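Local coordinates for protein 2-C-methyl-D-erythritol 2,4-cyclodiphosphate synthase (Francisella tularensis subsp. tularensis, PDB 3RE3) that probably catalyses the cyclisation of 4-diphosphocytidyl-2-C-methyl-D-erythritol 2-phosphate to 2-C-methyl-D-erythritol 2,4-cyclodiphosphate with release of CMP, a step of non-mevalonate isoprenoid synthesis, at residues A[94-108]-A[149-162]. Numbering follows the deposited sequence.
Sequences QYSISNIDCTIIAQA and EEGIATHVVCLLYR. With NA (sodium ion), chain F.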
loop_
_atom_site.group_PDB
_atom_site.type_symbol
_atom_site.label_atom_id
_atom_site.label_comp_id
_atom_site.label_asym_id
_atom_site.label_seq_id
_atom_site.Cartn_x
_atom_site.Cartn_y
_atom_site.Cartn_z
ATOM N N GLN A 94 20.992 10.915 10.337
ATOM C CA GLN A 94 21.855 9.756 10.595
ATOM C C GLN A 94 21.148 8.412 10.478
ATOM O O GLN A 94 21.328 7.516 11.303
ATOM C CB GLN A 94 22.567 9.883 11.946
ATOM C CG GLN A 94 23.859 10.681 11.872
ATOM C CD GLN A 94 24.196 11.377 13.175
ATOM O OE1 GLN A 94 23.616 11.081 14.224
ATOM N NE2 GLN A 94 25.130 12.324 13.112
ATOM N N TYR A 95 20.343 8.278 9.436
ATOM C CA TYR A 95 19.780 6.994 9.106
ATOM C C TYR A 95 20.332 6.576 7.760
ATOM O O TYR A 95 20.777 7.418 6.973
ATOM C CB TYR A 95 18.257 7.061 9.087
ATOM C CG TYR A 95 17.629 6.722 10.416
ATOM C CD1 TYR A 95 17.353 7.716 11.354
ATOM C CD2 TYR A 95 17.330 5.403 10.737
ATOM C CE1 TYR A 95 16.787 7.406 12.565
ATOM C CE2 TYR A 95 16.776 5.075 11.949
ATOM C CZ TYR A 95 16.500 6.077 12.866
ATOM O OH TYR A 95 15.935 5.744 14.085
ATOM N N SER A 96 20.350 5.266 7.536
ATOM C CA SER A 96 20.792 4.683 6.281
ATOM C C SER A 96 19.641 3.915 5.637
ATOM O O SER A 96 18.712 3.471 6.310
ATOM C CB SER A 96 21.950 3.704 6.515
ATOM O OG SER A 96 23.120 4.336 7.016
ATOM N N ILE A 97 19.705 3.734 4.329
ATOM C CA ILE A 97 18.748 2.853 3.684
ATOM C C ILE A 97 19.161 1.394 3.812
ATOM O O ILE A 97 20.227 0.996 3.367
ATOM C CB ILE A 97 18.578 3.194 2.192
ATOM C CG1 ILE A 97 17.862 4.531 2.053
ATOM C CG2 ILE A 97 17.826 2.077 1.463
ATOM C CD1 ILE A 97 18.257 5.261 0.836
ATOM N N SER A 98 18.294 0.595 4.406
ATOM C CA SER A 98 18.437 -0.837 4.312
ATOM C C SER A 98 18.024 -1.258 2.902
ATOM O O SER A 98 18.841 -1.744 2.127
ATOM C CB SER A 98 17.560 -1.510 5.348
ATOM O OG SER A 98 17.668 -2.909 5.242
ATOM N N ASN A 99 16.748 -1.063 2.569
ATOM C CA ASN A 99 16.268 -1.350 1.215
ATOM C C ASN A 99 14.995 -0.609 0.831
ATOM O O ASN A 99 14.262 -0.116 1.681
ATOM C CB ASN A 99 16.112 -2.857 0.982
ATOM C CG ASN A 99 14.777 -3.397 1.466
ATOM O OD1 ASN A 99 13.967 -3.851 0.669
ATOM N ND2 ASN A 99 14.553 -3.374 2.774
ATOM N N ILE A 100 14.741 -0.530 -0.468
ATOM C CA ILE A 100 13.552 0.132 -0.976
ATOM C C ILE A 100 12.806 -0.763 -1.946
ATOM O O ILE A 100 13.421 -1.354 -2.836
ATOM C CB ILE A 100 13.921 1.418 -1.710
ATOM C CG1 ILE A 100 14.501 2.423 -0.724
ATOM C CG2 ILE A 100 12.699 1.979 -2.421
ATOM C CD1 ILE A 100 15.167 3.587 -1.383
ATOM N N ASP A 101 11.488 -0.856 -1.775
ATOM C CA ASP A 101 10.643 -1.576 -2.731
ATOM C C ASP A 101 9.600 -0.681 -3.413
ATOM O O ASP A 101 8.865 0.044 -2.753
ATOM C CB ASP A 101 9.957 -2.763 -2.059
ATOM C CG ASP A 101 9.532 -3.823 -3.062
ATOM O OD1 ASP A 101 9.907 -3.700 -4.245
ATOM O OD2 ASP A 101 8.844 -4.790 -2.672
ATOM N N CYS A 102 9.534 -0.736 -4.736
ATOM C CA CYS A 102 8.618 0.137 -5.478
ATOM C C CYS A 102 7.697 -0.678 -6.351
ATOM O O CYS A 102 8.128 -1.627 -7.021
ATOM C CB CYS A 102 9.374 1.117 -6.370
ATOM S SG CYS A 102 10.602 2.117 -5.541
ATOM N N THR A 103 6.420 -0.308 -6.327
ATOM C CA THR A 103 5.445 -0.859 -7.253
ATOM C C THR A 103 4.816 0.259 -8.093
ATOM O O THR A 103 4.082 1.106 -7.596
ATOM C CB THR A 103 4.361 -1.655 -6.516
ATOM O OG1 THR A 103 4.982 -2.605 -5.647
ATOM C CG2 THR A 103 3.450 -2.383 -7.505
ATOM N N ILE A 104 5.130 0.250 -9.375
ATOM C CA ILE A 104 4.493 1.141 -10.326
ATOM C C ILE A 104 3.212 0.515 -10.852
ATOM O O ILE A 104 3.228 -0.604 -11.356
ATOM C CB ILE A 104 5.416 1.414 -11.509
ATOM C CG1 ILE A 104 6.734 2.001 -11.003
ATOM C CG2 ILE A 104 4.734 2.330 -12.521
ATOM C CD1 ILE A 104 7.787 2.110 -12.061
ATOM N N ILE A 105 2.108 1.238 -10.716
ATOM C CA ILE A 105 0.819 0.769 -11.210
ATOM C C ILE A 105 0.381 1.541 -12.449
ATOM O O ILE A 105 0.049 2.720 -12.366
ATOM C CB ILE A 105 -0.245 0.909 -10.114
ATOM C CG1 ILE A 105 0.308 0.333 -8.805
ATOM C CG2 ILE A 105 -1.557 0.255 -10.554
ATOM C CD1 ILE A 105 -0.658 0.335 -7.672
ATOM N N ALA A 106 0.406 0.877 -13.601
ATOM C CA ALA A 106 0.085 1.536 -14.870
ATOM C C ALA A 106 -0.501 0.580 -15.893
ATOM O O ALA A 106 -0.057 -0.556 -15.991
ATOM C CB ALA A 106 1.316 2.169 -15.434
ATOM N N GLN A 107 -1.481 1.036 -16.675
ATOM C CA GLN A 107 -1.942 0.225 -17.797
ATOM C C GLN A 107 -0.974 0.440 -18.949
ATOM O O GLN A 107 -0.803 -0.420 -19.817
ATOM C CB GLN A 107 -3.381 0.563 -18.183
ATOM C CG GLN A 107 -4.055 -0.517 -19.003
ATOM C CD GLN A 107 -4.189 -1.820 -18.244
ATOM O OE1 GLN A 107 -4.340 -1.835 -17.023
ATOM N NE2 GLN A 107 -4.140 -2.925 -18.969
ATOM N N ALA A 108 -0.323 1.599 -18.916
ATOM C CA ALA A 108 0.706 1.962 -19.882
ATOM C C ALA A 108 1.270 3.336 -19.495
ATOM O O ALA A 108 0.691 4.014 -18.646
ATOM C CB ALA A 108 0.135 1.968 -21.297
ATOM N N GLU A 149 -6.503 4.105 -18.360
ATOM C CA GLU A 149 -5.323 4.856 -18.758
ATOM C C GLU A 149 -5.449 6.343 -18.501
ATOM O O GLU A 149 -4.926 7.150 -19.260
ATOM C CB GLU A 149 -4.987 4.632 -20.229
ATOM C CG GLU A 149 -4.761 3.194 -20.625
ATOM C CD GLU A 149 -3.947 3.052 -21.913
ATOM O OE1 GLU A 149 -3.252 4.019 -22.295
ATOM O OE2 GLU A 149 -3.996 1.970 -22.541
ATOM N N GLU A 150 -6.139 6.705 -17.430
ATOM C CA GLU A 150 -6.284 8.108 -17.063
ATOM C C GLU A 150 -5.070 8.622 -16.296
ATOM O O GLU A 150 -4.831 9.825 -16.215
ATOM C CB GLU A 150 -7.598 8.335 -16.299
ATOM C CG GLU A 150 -8.828 8.105 -17.196
ATOM C CD GLU A 150 -10.158 7.938 -16.436
ATOM O OE1 GLU A 150 -10.180 8.053 -15.194
ATOM O OE2 GLU A 150 -11.202 7.693 -17.102
ATOM N N GLY A 151 -4.286 7.704 -15.747
ATOM C CA GLY A 151 -3.134 8.079 -14.951
ATOM C C GLY A 151 -2.388 6.868 -14.431
ATOM O O GLY A 151 -2.736 5.732 -14.766
ATOM N N ILE A 152 -1.367 7.114 -13.614
ATOM C CA ILE A 152 -0.595 6.049 -12.993
ATOM C C ILE A 152 -0.313 6.336 -11.528
ATOM O O ILE A 152 -0.353 7.484 -11.084
ATOM C CB ILE A 152 0.750 5.831 -13.696
ATOM C CG1 ILE A 152 1.545 7.127 -13.709
ATOM C CG2 ILE A 152 0.543 5.331 -15.113
ATOM C CD1 ILE A 152 2.789 7.015 -14.501
ATOM N N ALA A 153 -0.025 5.276 -10.785
ATOM C CA ALA A 153 0.287 5.417 -9.381
ATOM C C ALA A 153 1.545 4.644 -9.086
ATOM O O ALA A 153 1.950 3.775 -9.858
ATOM C CB ALA A 153 -0.848 4.899 -8.536
ATOM N N THR A 154 2.177 4.980 -7.973
ATOM C CA THR A 154 3.285 4.180 -7.460
ATOM C C THR A 154 3.167 4.079 -5.960
ATOM O O THR A 154 2.784 5.040 -5.288
ATOM C CB THR A 154 4.682 4.732 -7.823
ATOM O OG1 THR A 154 4.711 6.145 -7.621
ATOM C CG2 THR A 154 4.998 4.456 -9.261
ATOM N N HIS A 155 3.461 2.882 -5.463
ATOM C CA HIS A 155 3.660 2.619 -4.048
ATOM C C HIS A 155 5.146 2.386 -3.774
ATOM O O HIS A 155 5.807 1.609 -4.462
ATOM C CB HIS A 155 2.899 1.369 -3.632
ATOM C CG HIS A 155 1.438 1.588 -3.399
ATOM N ND1 HIS A 155 0.932 1.938 -2.170
ATOM C CD2 HIS A 155 0.374 1.465 -4.230
ATOM C CE1 HIS A 155 -0.386 2.036 -2.251
ATOM N NE2 HIS A 155 -0.746 1.760 -3.491
ATOM N N VAL A 156 5.668 3.059 -2.765
ATOM C CA VAL A 156 7.021 2.783 -2.309
ATOM C C VAL A 156 6.990 2.442 -0.828
ATOM O O VAL A 156 6.265 3.066 -0.051
ATOM C CB VAL A 156 7.974 3.978 -2.521
ATOM C CG1 VAL A 156 9.383 3.622 -2.047
ATOM C CG2 VAL A 156 7.998 4.390 -3.975
ATOM N N VAL A 157 7.761 1.430 -0.457
ATOM C CA VAL A 157 8.102 1.188 0.936
ATOM C C VAL A 157 9.623 1.224 1.085
ATOM O O VAL A 157 10.363 0.687 0.253
ATOM C CB VAL A 157 7.566 -0.161 1.442
ATOM C CG1 VAL A 157 6.075 -0.089 1.672
ATOM C CG2 VAL A 157 7.942 -1.290 0.478
ATOM N N CYS A 158 10.093 1.876 2.137
ATOM C CA CYS A 158 11.514 1.864 2.451
ATOM C C CYS A 158 11.703 1.382 3.868
ATOM O O CYS A 158 10.810 1.538 4.703
ATOM C CB CYS A 158 12.140 3.250 2.300
ATOM S SG CYS A 158 11.357 4.466 3.318
ATOM N N LEU A 159 12.855 0.763 4.119
ATOM C CA LEU A 159 13.281 0.400 5.473
ATOM C C LEU A 159 14.581 1.119 5.787
ATOM O O LEU A 159 15.552 0.985 5.055
ATOM C CB LEU A 159 13.494 -1.099 5.590
ATOM C CG LEU A 159 13.616 -1.693 6.984
ATOM C CD1 LEU A 159 12.489 -1.239 7.899
ATOM C CD2 LEU A 159 13.629 -3.206 6.890
ATOM N N LEU A 160 14.594 1.878 6.875
ATOM C CA LEU A 160 15.786 2.626 7.295
ATOM C C LEU A 160 16.432 2.051 8.569
ATOM O O LEU A 160 15.741 1.488 9.416
ATOM C CB LEU A 160 15.417 4.085 7.526
ATOM C CG LEU A 160 14.795 4.822 6.342
ATOM C CD1 LEU A 160 14.586 6.299 6.697
ATOM C CD2 LEU A 160 15.677 4.678 5.105
ATOM N N TYR A 161 17.751 2.177 8.699
ATOM C CA TYR A 161 18.437 1.718 9.916
ATOM C C TYR A 161 19.460 2.712 10.464
ATOM O O TYR A 161 19.903 3.632 9.759
ATOM C CB TYR A 161 19.090 0.349 9.712
ATOM C CG TYR A 161 20.348 0.379 8.872
ATOM C CD1 TYR A 161 21.598 0.603 9.451
ATOM C CD2 TYR A 161 20.292 0.178 7.513
ATOM C CE1 TYR A 161 22.749 0.630 8.681
ATOM C CE2 TYR A 161 21.424 0.205 6.739
ATOM C CZ TYR A 161 22.652 0.433 7.322
ATOM O OH TYR A 161 23.777 0.453 6.530
ATOM N N ARG A 162 19.809 2.511 11.737
ATOM C CA ARG A 162 20.816 3.305 12.450
ATOM C C ARG A 162 21.728 2.382 13.272
ATOM O O ARG A 162 21.286 1.339 13.779
ATOM C CB ARG A 162 20.137 4.339 13.357
ATOM C CG ARG A 162 21.088 5.178 14.209
ATOM C CD ARG A 162 20.327 6.075 15.193
ATOM N NE ARG A 162 20.124 7.425 14.668
ATOM C CZ ARG A 162 19.275 8.313 15.181
ATOM N NH1 ARG A 162 18.534 7.993 16.234
ATOM N NH2 ARG A 162 19.158 9.522 14.641
HETATM NA NA NA F . 14.537 -4.212 -2.247
HETATM O O HOH W 1 22.922 4.835 10.428
HETATM O O HOH W 2 -2.593 3.902 -16.746
#
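Glu149, closing a helix in a Schellman motif, lays CG against Gln107 CB, and a water then bridges Gly151 O to Gln107 N. Ile152 sets CG2 on Ala106 CB before the antiparallel ladder begins at Ala153, whose N and O both bond Ile105. This ladder joins the two central strands of the four-stranded mixed sheet, between strands 6-16 and 133-138. Thr154 lies beside Ile104, CG2 to CG1 at 3.5 Å. At His155 the backbone pairs with Thr103, the N-H of Thr103 reaching His155 O at 2.7 Å and 173°. The imidazole, on the opposite face, takes Ile105 CD1 at its edge; its ND1 bonds NE2 of His10 in the same chain. Val156 fits between Ile100 CG2 and Cys102 SG, while Val157 rests CG2 on Asp101 CB. Leu159 O faces a classic beta bulge, accepting Ser98 N at 2.8 Å and, weakly, Asn99 N. Tyr161 ends the ladder, N and O both bonded to Ser96; its CG stands between backbone N and carbonyl carbon (chi1 74°), laying the ring across Ser96 CB in a CH-pi contact. Just beyond, Arg162 puts CB over the Tyr95 ring. The Ile100 and Leu160 face, mostly apolar, packs on helix 45-57; the His155 face mixes aliphatic and polar groups and meets the other subunits: Asp101 OD2 bonds His10 N of the second subunit, Asn99 shares a sodium with it, and the three His155 rings cluster edge-to-face.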